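Long-range contacts in conserved protein with 2 CBS domains (Pyrobaculum aerophilum, PDB 2RIF), which binds two AMP molecules per chain through a tandem pair of CBS domains and probably serves as an adenine-nucleotide sensor: residues T23-A28 against L67-P72; L38-A43 against G111-V116; R102-V107 against G115-R120. All coordinates share one frame; numbering follows the deposited sequence.

Overall arrangement
From the N terminus, helix 24-34 begins in contact 1 and runs into strand 38-42, which opens contact 2. Contact 1 then closes a loop through the first CBS domain, bringing 67-72, in the connection that follows helix 56-64, back to the start of helix 24-34. Contact 2 crosses it, because 38-43 lies inside that loop and its partner 111-116 far beyond it; it joins the two sheets face to face. Contact 3 closes last and is the most local, a hairpin of the second sheet that shares Gly115 and Val116 with contact 2. Their centres are about 10 Å apart, whereas contact 1 lies at the surface, its centre about 19 Å from that of contact 2.

Contact 1 of 3, residues T23-A28 against L67-P72; sequences TIREVA and LDLDGP
Thr23, Ile24 and Arg25 meet the backbone carbonyls of Leu69 and Gly71 where helix 24-34 begins, Thr23 serving as its N-cap in a capping box with Glu26. Opposite, Asp68 to Gly71 form a type I beta turn in the connection between helix 56-64 and strand 82-84, so the contact ties the start of the first helix of this CBS domain to the segment leading into the next. Two backbone bonds join the halves: Ile24 N gives to Gly71 O at 2.9 Å, and Arg25 N to Leu69 O at 2.8 Å with a more bent N-H (138°). Both amides belong to the first turn of the helix, so the turn carbonyls take up N-H groups that the helix leaves without an internal acceptor. Thr23 and Pro72 add a single backbone bridge. In the capping box, Glu26 N donates to Thr23 OG1 and Thr23 N returns a bond to Glu26 OE1, met from above the carboxylate plane.

Ile24 packs its aliphatic chain on backbone carbonyls: with CG1 beside the backbone N (chi1 -65°), CB lies 3.4 Å from Leu69 O and CG1 3.5 Å from Pro72 O. Thr23 CG2 rests likewise against Asp70 O, 3.4 Å away. Ile76 adds apolar packing on Ile24.

The charged pair is Arg25 and Asp70. Arg25, its chain bent at chi3 (-59°), lays one guanidinium face over Leu69 CB, while NE forms a weak salt bridge at its edge to Asp70 OD1. Arg66 of the second subunit brings a like charge close to this arginine. A water completes the link: Asp70 OD1 accepts from it at 2.7 Å, and Thr23 OG1 lies 2.8 Å from the same water.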
loop_
_atom_site.group_PDB
_atom_site.type_symbol
_atom_site.label_atom_id
_atom_site.label_comp_id
_atom_site.label_asym_id
_atom_site.label_seq_id
_atom_site.Cartn_x
_atom_site.Cartn_y
_atom_site.Cartn_z
ATOM N N THR A 23 18.898 -6.661 7.537
ATOM C CA THR A 23 19.128 -6.515 6.103
ATOM C C THR A 23 17.804 -6.225 5.396
ATOM O O THR A 23 16.737 -6.277 6.013
ATOM C CB THR A 23 19.754 -7.790 5.486
ATOM O OG1 THR A 23 18.824 -8.877 5.564
ATOM C CG2 THR A 23 21.049 -8.166 6.202
ATOM N N ILE A 24 17.879 -5.926 4.102
ATOM C CA ILE A 24 16.683 -5.661 3.308
ATOM C C ILE A 24 15.833 -6.927 3.164
ATOM O O ILE A 24 14.610 -6.869 3.284
ATOM C CB ILE A 24 17.033 -5.093 1.910
ATOM C CG1 ILE A 24 17.701 -3.720 2.043
ATOM C CG2 ILE A 24 15.782 -4.973 1.049
ATOM C CD1 ILE A 24 18.213 -3.157 0.732
ATOM N N ARG A 25 16.479 -8.067 2.920
ATOM C CA ARG A 25 15.760 -9.338 2.772
ATOM C C ARG A 25 15.123 -9.788 4.088
ATOM O O ARG A 25 14.016 -10.327 4.088
ATOM C CB ARG A 25 16.684 -10.438 2.242
ATOM C CG ARG A 25 15.931 -11.678 1.768
ATOM C CD ARG A 25 16.867 -12.788 1.323
ATOM N NE ARG A 25 17.743 -12.382 0.224
ATOM C CZ ARG A 25 17.368 -12.273 -1.051
ATOM N NH1 ARG A 25 16.117 -12.529 -1.427
ATOM N NH2 ARG A 25 18.259 -11.897 -1.965
ATOM N N GLU A 26 15.829 -9.574 5.199
ATOM C CA GLU A 26 15.301 -9.894 6.528
ATOM C C GLU A 26 14.013 -9.121 6.828
ATOM O O GLU A 26 13.125 -9.631 7.512
ATOM C CB GLU A 26 16.352 -9.623 7.613
ATOM C CG GLU A 26 17.420 -10.715 7.722
ATOM C CD GLU A 26 18.544 -10.372 8.692
ATOM O OE1 GLU A 26 18.535 -9.264 9.270
ATOM O OE2 GLU A 26 19.443 -11.220 8.878
ATOM N N VAL A 27 13.919 -7.897 6.315
ATOM C CA VAL A 27 12.698 -7.104 6.441
ATOM C C VAL A 27 11.605 -7.679 5.536
ATOM O O VAL A 27 10.460 -7.845 5.966
ATOM C CB VAL A 27 12.933 -5.625 6.083
ATOM C CG1 VAL A 27 11.630 -4.844 6.157
ATOM C CG2 VAL A 27 13.976 -5.014 7.007
ATOM N N ALA A 28 11.969 -7.986 4.291
ATOM C CA ALA A 28 11.035 -8.568 3.320
ATOM C C ALA A 28 10.408 -9.860 3.837
ATOM O O ALA A 28 9.212 -10.090 3.655
ATOM C CB ALA A 28 11.737 -8.823 1.994
ATOM N N LEU A 67 19.672 -3.309 -6.082
ATOM C CA LEU A 67 20.507 -3.213 -4.893
ATOM C C LEU A 67 20.764 -4.609 -4.344
ATOM O O LEU A 67 20.036 -5.554 -4.657
ATOM C CB LEU A 67 19.822 -2.363 -3.818
ATOM C CG LEU A 67 19.433 -0.929 -4.187
ATOM C CD1 LEU A 67 18.730 -0.257 -3.017
ATOM C CD2 LEU A 67 20.650 -0.126 -4.620
ATOM N N ASP A 68 21.809 -4.736 -3.533
ATOM C CA ASP A 68 22.089 -5.987 -2.841
ATOM C C ASP A 68 21.061 -6.138 -1.721
ATOM O O ASP A 68 21.104 -5.405 -0.731
ATOM C CB ASP A 68 23.513 -5.977 -2.277
ATOM C CG ASP A 68 23.849 -7.237 -1.498
ATOM O OD1 ASP A 68 24.667 -7.143 -0.559
ATOM O OD2 ASP A 68 23.304 -8.317 -1.816
ATOM N N LEU A 69 20.139 -7.085 -1.884
ATOM C CA LEU A 69 19.065 -7.297 -0.906
ATOM C C LEU A 69 19.566 -7.869 0.427
ATOM O O LEU A 69 18.816 -7.915 1.405
ATOM C CB LEU A 69 17.955 -8.185 -1.489
ATOM C CG LEU A 69 17.058 -7.537 -2.552
ATOM C CD1 LEU A 69 17.713 -7.524 -3.922
ATOM C CD2 LEU A 69 15.722 -8.248 -2.622
ATOM N N ASP A 70 20.824 -8.311 0.462
ATOM C CA ASP A 70 21.470 -8.731 1.707
ATOM C C ASP A 70 22.228 -7.574 2.367
ATOM O O ASP A 70 22.862 -7.755 3.409
ATOM C CB ASP A 70 22.410 -9.917 1.457
ATOM C CG ASP A 70 21.662 -11.194 1.116
ATOM O OD1 ASP A 70 20.573 -11.427 1.686
ATOM O OD2 ASP A 70 22.173 -11.974 0.284
ATOM N N GLY A 71 22.161 -6.390 1.762
ATOM C CA GLY A 71 22.716 -5.181 2.363
ATOM C C GLY A 71 21.799 -4.678 3.464
ATOM O O GLY A 71 20.683 -5.179 3.617
ATOM N N PRO A 72 22.253 -3.675 4.233
ATOM C CA PRO A 72 21.456 -3.169 5.349
ATOM C C PRO A 72 20.174 -2.478 4.885
ATOM O O PRO A 72 20.135 -1.915 3.790
ATOM C CB PRO A 72 22.397 -2.169 6.026
ATOM C CG PRO A 72 23.293 -1.708 4.944
ATOM C CD PRO A 72 23.483 -2.887 4.034
HETATM O O HOH W 1 20.130 -11.111 4.379
#

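Contact 2 of 3, residues L38-A43 against G111-V116; sequences LAVLTA and GELVGV. With AMP (adenosine monophosphate), chain G.
Val40 and Val116 make the tightest apolar contact between strands 38-42 and 113-116: Val40 CG2 and Val116 CG2 lie 3.4 Å apart, the two valines running alongside one another with opposite headings. The other methyl of Val40, CG1, anti to the backbone N (chi1 -177°), meets Leu113 CD2 tip to tip at 3.9 Å. Thr42 CG2 adds a looser touch on that leucine methyl. Nearer the nucleotide, Leu38 CD2 reaches Val116 CG1 at 4.1 Å, the leucine set roughly perpendicular to the valine.

No hydrogen bond joins the segments. Their axes are 8.9 Å apart and nearly antiparallel (164°), the spacing of strands in two separate sheets packed through side chains. This is the interface of a CBS pair, where the sheets of the two domains face each other and the nucleotide sites lie in the clefts between them. On strand 113-118, Val114 and Gly115 form a classic beta bulge opposite Val106.

The adenine of AMP (chain G) extends this apolar contact: Val116 lies over a face of the base, CB 3.4 Å from C6 and CG1 3.5 Å from N7. An alanine in place of Val116 would lose both methyls, which would probably open a gap beside Val40 and leave the adenine less firmly held. The polar hold comes from N6 of the base, which gives a weak hydrogen bond to Leu38 O at 3.1 Å. The same nucleotide takes further hydrogen bonds from the backbone of Val16 and Gly37, and Leu38 also packs against His103 and Ser55.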
loop_
_atom_site.group_PDB
_atom_site.type_symbol
_atom_site.label_atom_id
_atom_site.label_comp_id
_atom_site.label_asym_id
_atom_site.label_seq_id
_atom_site.Cartn_x
_atom_site.Cartn_y
_atom_site.Cartn_z
ATOM N N LEU A 38 4.345 -2.528 6.178
ATOM C CA LEU A 38 5.396 -1.736 6.811
ATOM C C LEU A 38 6.035 -2.499 7.966
ATOM O O LEU A 38 5.385 -3.323 8.610
ATOM C CB LEU A 38 4.803 -0.427 7.338
ATOM C CG LEU A 38 5.766 0.675 7.793
ATOM C CD1 LEU A 38 6.119 1.595 6.628
ATOM C CD2 LEU A 38 5.153 1.476 8.931
ATOM N N ALA A 39 7.317 -2.227 8.203
ATOM C CA ALA A 39 8.044 -2.778 9.344
ATOM C C ALA A 39 8.791 -1.651 10.044
ATOM O O ALA A 39 9.451 -0.842 9.393
ATOM C CB ALA A 39 9.016 -3.849 8.886
ATOM N N VAL A 40 8.678 -1.597 11.368
ATOM C CA VAL A 40 9.352 -0.573 12.162
ATOM C C VAL A 40 10.746 -1.056 12.546
ATOM O O VAL A 40 10.898 -2.147 13.085
ATOM C CB VAL A 40 8.570 -0.256 13.455
ATOM C CG1 VAL A 40 9.246 0.867 14.225
ATOM C CG2 VAL A 40 7.124 0.111 13.134
ATOM N N LEU A 41 11.763 -0.251 12.260
ATOM C CA LEU A 41 13.122 -0.569 12.680
ATOM C C LEU A 41 13.390 0.098 14.025
ATOM O O LEU A 41 13.233 1.313 14.163
ATOM C CB LEU A 41 14.141 -0.119 11.634
ATOM C CG LEU A 41 13.996 -0.768 10.254
ATOM C CD1 LEU A 41 15.072 -0.248 9.314
ATOM C CD2 LEU A 41 14.046 -2.291 10.337
ATOM N N THR A 42 13.779 -0.705 15.014
ATOM C CA THR A 42 13.995 -0.221 16.372
ATOM C C THR A 42 15.481 -0.073 16.683
ATOM O O THR A 42 16.330 -0.659 16.009
ATOM C CB THR A 42 13.353 -1.165 17.403
ATOM O OG1 THR A 42 13.971 -2.458 17.334
ATOM C CG2 THR A 42 11.860 -1.301 17.137
ATOM N N ALA A 43 15.781 0.709 17.718
ATOM C CA ALA A 43 17.162 1.001 18.099
ATOM C C ALA A 43 17.926 -0.249 18.536
ATOM O O ALA A 43 17.331 -1.273 18.876
ATOM C CB ALA A 43 17.193 2.052 19.203
ATOM N N GLY A 111 7.662 8.052 24.008
ATOM C CA GLY A 111 8.227 7.879 22.668
ATOM C C GLY A 111 8.567 6.433 22.352
ATOM O O GLY A 111 9.458 6.163 21.544
ATOM N N GLU A 112 7.849 5.505 22.983
ATOM C CA GLU A 112 8.080 4.070 22.816
ATOM C C GLU A 112 7.058 3.481 21.850
ATOM O O GLU A 112 5.917 3.939 21.794
ATOM C CB GLU A 112 7.981 3.353 24.165
ATOM C CG GLU A 112 8.796 4.005 25.278
ATOM C CD GLU A 112 8.740 3.234 26.587
ATOM O OE1 GLU A 112 7.746 2.515 26.829
ATOM O OE2 GLU A 112 9.695 3.358 27.385
ATOM N N LEU A 113 7.468 2.454 21.107
ATOM C CA LEU A 113 6.612 1.832 20.095
ATOM C C LEU A 113 5.436 1.080 20.719
ATOM O O LEU A 113 5.619 0.036 21.346
ATOM C CB LEU A 113 7.429 0.874 19.219
ATOM C CG LEU A 113 6.676 0.150 18.097
ATOM C CD1 LEU A 113 6.004 1.145 17.162
ATOM C CD2 LEU A 113 7.614 -0.763 17.324
ATOM N N VAL A 114 4.233 1.622 20.535
ATOM C CA VAL A 114 3.003 0.985 21.005
ATOM C C VAL A 114 2.422 0.110 19.898
ATOM O O VAL A 114 2.029 -1.034 20.139
ATOM C CB VAL A 114 1.951 2.031 21.434
ATOM C CG1 VAL A 114 0.658 1.350 21.857
ATOM C CG2 VAL A 114 2.494 2.894 22.563
ATOM N N GLY A 115 2.366 0.655 18.686
ATOM C CA GLY A 115 1.857 -0.084 17.535
ATOM C C GLY A 115 1.961 0.692 16.236
ATOM O O GLY A 115 2.608 1.742 16.173
ATOM N N VAL A 116 1.322 0.163 15.196
ATOM C CA VAL A 116 1.308 0.797 13.883
ATOM C C VAL A 116 -0.107 0.797 13.321
ATOM O O VAL A 116 -0.786 -0.227 13.325
ATOM C CB VAL A 116 2.239 0.067 12.901
ATOM C CG1 VAL A 116 2.026 0.567 11.470
ATOM C CG2 VAL A 116 3.694 0.227 13.324
HETATM P P AMP G . -1.157 -3.433 6.000
HETATM O O1P AMP G . -1.117 -4.355 4.816
HETATM O O2P AMP G . 0.156 -3.352 6.739
HETATM O O3P AMP G . -1.821 -2.104 5.751
HETATM O "O5'" AMP G . -2.206 -4.183 6.964
HETATM C "C5'" AMP G . -1.826 -4.937 8.110
HETATM C "C4'" AMP G . -2.732 -4.574 9.281
HETATM O "O4'" AMP G . -2.020 -4.795 10.500
HETATM C "C3'" AMP G . -3.185 -3.117 9.273
HETATM O "O3'" AMP G . -4.606 -3.035 9.118
HETATM C "C2'" AMP G . -2.715 -2.538 10.594
HETATM O "O2'" AMP G . -3.789 -2.385 11.524
HETATM C "C1'" AMP G . -1.735 -3.556 11.147
HETATM N N9 AMP G . -0.320 -3.194 10.879
HETATM C C8 AMP G . 0.200 -2.636 9.767
HETATM N N7 AMP G . 1.545 -2.467 9.895
HETATM C C5 AMP G . 1.895 -2.931 11.109
HETATM C C6 AMP G . 3.140 -3.064 11.902
HETATM N N6 AMP G . 4.326 -2.648 11.403
HETATM N N1 AMP G . 3.045 -3.607 13.140
HETATM C C2 AMP G . 1.870 -4.024 13.656
HETATM N N3 AMP G . 0.711 -3.932 12.991
HETATM C C4 AMP G . 0.660 -3.408 11.745
#

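Contact 3 of 3, residues R102-V107 against G115-R120; sequences RHVVVV and GVLSIR. With AMP (adenosine monophosphate), chain G; AMP (adenosine monophosphate), chain H.
His103 and Ser118 form a non-hydrogen-bonded pair in the antiparallel beta hairpin of strands 103-107 and 113-118, part of the second CBS domain, and both reach from it to bound AMP. The histidine CB sits 3.6 Å from N7 of AMP (chain H) and close to Leu117 O. With CG beside the backbone N (chi1 -64°), the ring extends between the phosphates: CD2 passes Ser118 CB at 3.9 Å, ND1 gives a nearly straight bond to O2P of AMP (chain H) at 2.8 Å, and NE2 donates to O2P of AMP (chain G). His103 CG and CE1 flank the same chain H O2P, CE1 at 3.6 Å. Both oxygens lie near the ring plane, so the two bonds fix its rotation; donation from both nitrogens would be consistent with a protonated ring.

Behind it, Val104 and Leu117 exchange a pair of backbone bonds, and Val104 CG2 packs beside Leu117 CB at 3.6 Å, on the face covered by helix 89-99. Ile119 N donates to Arg102 O.

Arg102 meets the chain H phosphate in two ways, its backbone N bonding O2P while NE holds O1P at 2.7 Å; its NH2 has a salt bridge to Glu56 of the second subunit. Arg120 NH2 bonds O1P of AMP (chain G), and Arg120 N donates to the N-cap Ser118. The Ser118 OG donates to O3P of AMP (chain G) at 2.7 Å.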
loop_
_atom_site.group_PDB
_atom_site.type_symbol
_atom_site.label_atom_id
_atom_site.label_comp_id
_atom_site.label_asym_id
_atom_site.label_seq_id
_atom_site.Cartn_x
_atom_site.Cartn_y
_atom_site.Cartn_z
ATOM N N ARG A 102 0.645 5.474 3.806
ATOM C CA ARG A 102 -0.479 4.617 4.175
ATOM C C ARG A 102 -0.275 3.975 5.547
ATOM O O ARG A 102 -0.972 3.020 5.901
ATOM C CB ARG A 102 -0.685 3.545 3.104
ATOM C CG ARG A 102 -1.038 4.117 1.726
ATOM C CD ARG A 102 -1.085 3.054 0.628
ATOM N NE ARG A 102 0.217 2.420 0.427
ATOM C CZ ARG A 102 0.502 1.562 -0.549
ATOM N NH1 ARG A 102 -0.417 1.199 -1.440
ATOM N NH2 ARG A 102 1.725 1.052 -0.624
ATOM N N HIS A 103 0.675 4.504 6.316
ATOM C CA HIS A 103 0.939 4.028 7.676
ATOM C C HIS A 103 1.346 5.177 8.587
ATOM O O HIS A 103 1.890 6.184 8.128
ATOM C CB HIS A 103 2.062 2.983 7.691
ATOM C CG HIS A 103 1.736 1.723 6.954
ATOM N ND1 HIS A 103 1.949 1.579 5.600
ATOM C CD2 HIS A 103 1.232 0.542 7.385
ATOM C CE1 HIS A 103 1.581 0.367 5.227
ATOM N NE2 HIS A 103 1.141 -0.283 6.290
ATOM N N VAL A 104 1.078 5.014 9.880
ATOM C CA VAL A 104 1.571 5.925 10.913
ATOM C C VAL A 104 1.971 5.106 12.141
ATOM O O VAL A 104 1.232 4.218 12.572
ATOM C CB VAL A 104 0.524 6.992 11.314
ATOM C CG1 VAL A 104 0.268 7.950 10.163
ATOM C CG2 VAL A 104 -0.770 6.342 11.769
ATOM N N VAL A 105 3.144 5.405 12.689
ATOM C CA VAL A 105 3.677 4.678 13.837
ATOM C C VAL A 105 3.096 5.247 15.127
ATOM O O VAL A 105 3.348 6.400 15.469
ATOM C CB VAL A 105 5.215 4.773 13.900
ATOM C CG1 VAL A 105 5.750 3.997 15.100
ATOM C CG2 VAL A 105 5.838 4.262 12.607
ATOM N N VAL A 106 2.327 4.434 15.843
ATOM C CA VAL A 106 1.718 4.871 17.095
ATOM C C VAL A 106 2.696 4.672 18.254
ATOM O O VAL A 106 3.139 3.551 18.509
ATOM C CB VAL A 106 0.411 4.109 17.389
ATOM C CG1 VAL A 106 -0.251 4.657 18.645
ATOM C CG2 VAL A 106 -0.539 4.206 16.200
ATOM N N VAL A 107 3.032 5.764 18.939
ATOM C CA VAL A 107 3.921 5.719 20.102
ATOM C C VAL A 107 3.232 6.318 21.325
ATOM O O VAL A 107 2.168 6.927 21.207
ATOM C CB VAL A 107 5.249 6.475 19.844
ATOM C CG1 VAL A 107 6.004 5.853 18.677
ATOM C CG2 VAL A 107 4.994 7.958 19.594
ATOM N N GLY A 115 2.366 0.655 18.686
ATOM C CA GLY A 115 1.857 -0.084 17.535
ATOM C C GLY A 115 1.961 0.692 16.236
ATOM O O GLY A 115 2.608 1.742 16.173
ATOM N N VAL A 116 1.322 0.163 15.196
ATOM C CA VAL A 116 1.308 0.797 13.883
ATOM C C VAL A 116 -0.107 0.797 13.321
ATOM O O VAL A 116 -0.786 -0.227 13.325
ATOM C CB VAL A 116 2.239 0.067 12.901
ATOM C CG1 VAL A 116 2.026 0.567 11.470
ATOM C CG2 VAL A 116 3.694 0.227 13.324
ATOM N N LEU A 117 -0.537 1.957 12.837
ATOM C CA LEU A 117 -1.858 2.120 12.252
ATOM C C LEU A 117 -1.700 2.220 10.738
ATOM O O LEU A 117 -0.685 2.721 10.248
ATOM C CB LEU A 117 -2.517 3.384 12.811
ATOM C CG LEU A 117 -4.032 3.381 12.986
ATOM C CD1 LEU A 117 -4.471 2.278 13.941
ATOM C CD2 LEU A 117 -4.484 4.742 13.492
ATOM N N SER A 118 -2.707 1.745 10.011
ATOM C CA SER A 118 -2.677 1.706 8.550
ATOM C C SER A 118 -3.907 2.379 7.955
ATOM O O SER A 118 -4.948 2.477 8.603
ATOM C CB SER A 118 -2.606 0.248 8.077
ATOM O OG SER A 118 -2.936 0.117 6.706
ATOM N N ILE A 119 -3.782 2.829 6.707
ATOM C CA ILE A 119 -4.913 3.391 5.962
ATOM C C ILE A 119 -6.055 2.367 5.844
ATOM O O ILE A 119 -7.217 2.732 5.682
ATOM C CB ILE A 119 -4.472 3.863 4.552
ATOM C CG1 ILE A 119 -5.537 4.760 3.917
ATOM C CG2 ILE A 119 -4.171 2.670 3.651
ATOM C CD1 ILE A 119 -5.067 5.448 2.657
ATOM N N ARG A 120 -5.701 1.087 5.926
ATOM C CA ARG A 120 -6.667 -0.009 5.920
ATOM C C ARG A 120 -7.589 0.043 7.148
ATOM O O ARG A 120 -8.768 -0.302 7.062
ATOM C CB ARG A 120 -5.912 -1.345 5.881
ATOM C CG ARG A 120 -6.652 -2.479 5.213
ATOM C CD ARG A 120 -5.847 -3.769 5.284
ATOM N NE ARG A 120 -4.597 -3.693 4.525
ATOM C CZ ARG A 120 -4.455 -3.978 3.229
ATOM N NH1 ARG A 120 -5.488 -4.367 2.486
ATOM N NH2 ARG A 120 -3.257 -3.869 2.663
HETATM P P AMP G . -1.157 -3.433 6.000
HETATM O O1P AMP G . -1.117 -4.355 4.816
HETATM O O2P AMP G . 0.156 -3.352 6.739
HETATM O O3P AMP G . -1.821 -2.104 5.751
HETATM O "O5'" AMP G . -2.206 -4.183 6.964
HETATM C "C5'" AMP G . -1.826 -4.937 8.110
HETATM C "C4'" AMP G . -2.732 -4.574 9.281
HETATM O "O4'" AMP G . -2.020 -4.795 10.500
HETATM C "C3'" AMP G . -3.185 -3.117 9.273
HETATM O "O3'" AMP G . -4.606 -3.035 9.118
HETATM C "C2'" AMP G . -2.715 -2.538 10.594
HETATM O "O2'" AMP G . -3.789 -2.385 11.524
HETATM C "C1'" AMP G . -1.735 -3.556 11.147
HETATM N N9 AMP G . -0.320 -3.194 10.879
HETATM C C8 AMP G . 0.200 -2.636 9.767
HETATM N N7 AMP G . 1.545 -2.467 9.895
HETATM C C5 AMP G . 1.895 -2.931 11.109
HETATM C C6 AMP G . 3.140 -3.064 11.902
HETATM N N6 AMP G . 4.326 -2.648 11.403
HETATM N N1 AMP G . 3.045 -3.607 13.140
HETATM C C2 AMP G . 1.870 -4.024 13.656
HETATM N N3 AMP G . 0.711 -3.932 12.991
HETATM C C4 AMP G . 0.660 -3.408 11.745
HETATM P P AMP H . 3.396 2.927 2.308
HETATM O O1P AMP H . 2.652 3.458 1.111
HETATM O O2P AMP H . 2.789 3.328 3.629
HETATM O O3P AMP H . 3.749 1.464 2.225
HETATM O "O5'" AMP H . 4.826 3.674 2.244
HETATM C "C5'" AMP H . 5.233 4.463 1.119
HETATM C "C4'" AMP H . 6.487 5.262 1.448
HETATM O "O4'" AMP H . 6.250 6.072 2.603
HETATM C "C3'" AMP H . 7.665 4.365 1.777
HETATM O "O3'" AMP H . 8.868 4.912 1.228
HETATM C "C2'" AMP H . 7.705 4.337 3.290
HETATM O "O2'" AMP H . 9.026 4.146 3.801
HETATM C "C1'" AMP H . 7.114 5.686 3.676
HETATM N N9 AMP H . 6.352 5.602 4.943
HETATM C C8 AMP H . 5.229 4.890 5.156
HETATM N N7 AMP H . 4.784 5.035 6.428
HETATM C C5 AMP H . 5.640 5.860 7.049
HETATM C C6 AMP H . 5.764 6.435 8.402
HETATM N N6 AMP H . 4.860 6.140 9.361
HETATM N N1 AMP H . 6.815 7.253 8.636
HETATM C C2 AMP H . 7.724 7.550 7.685
HETATM N N3 AMP H . 7.664 7.065 6.437
HETATM C C4 AMP H . 6.669 6.231 6.066
#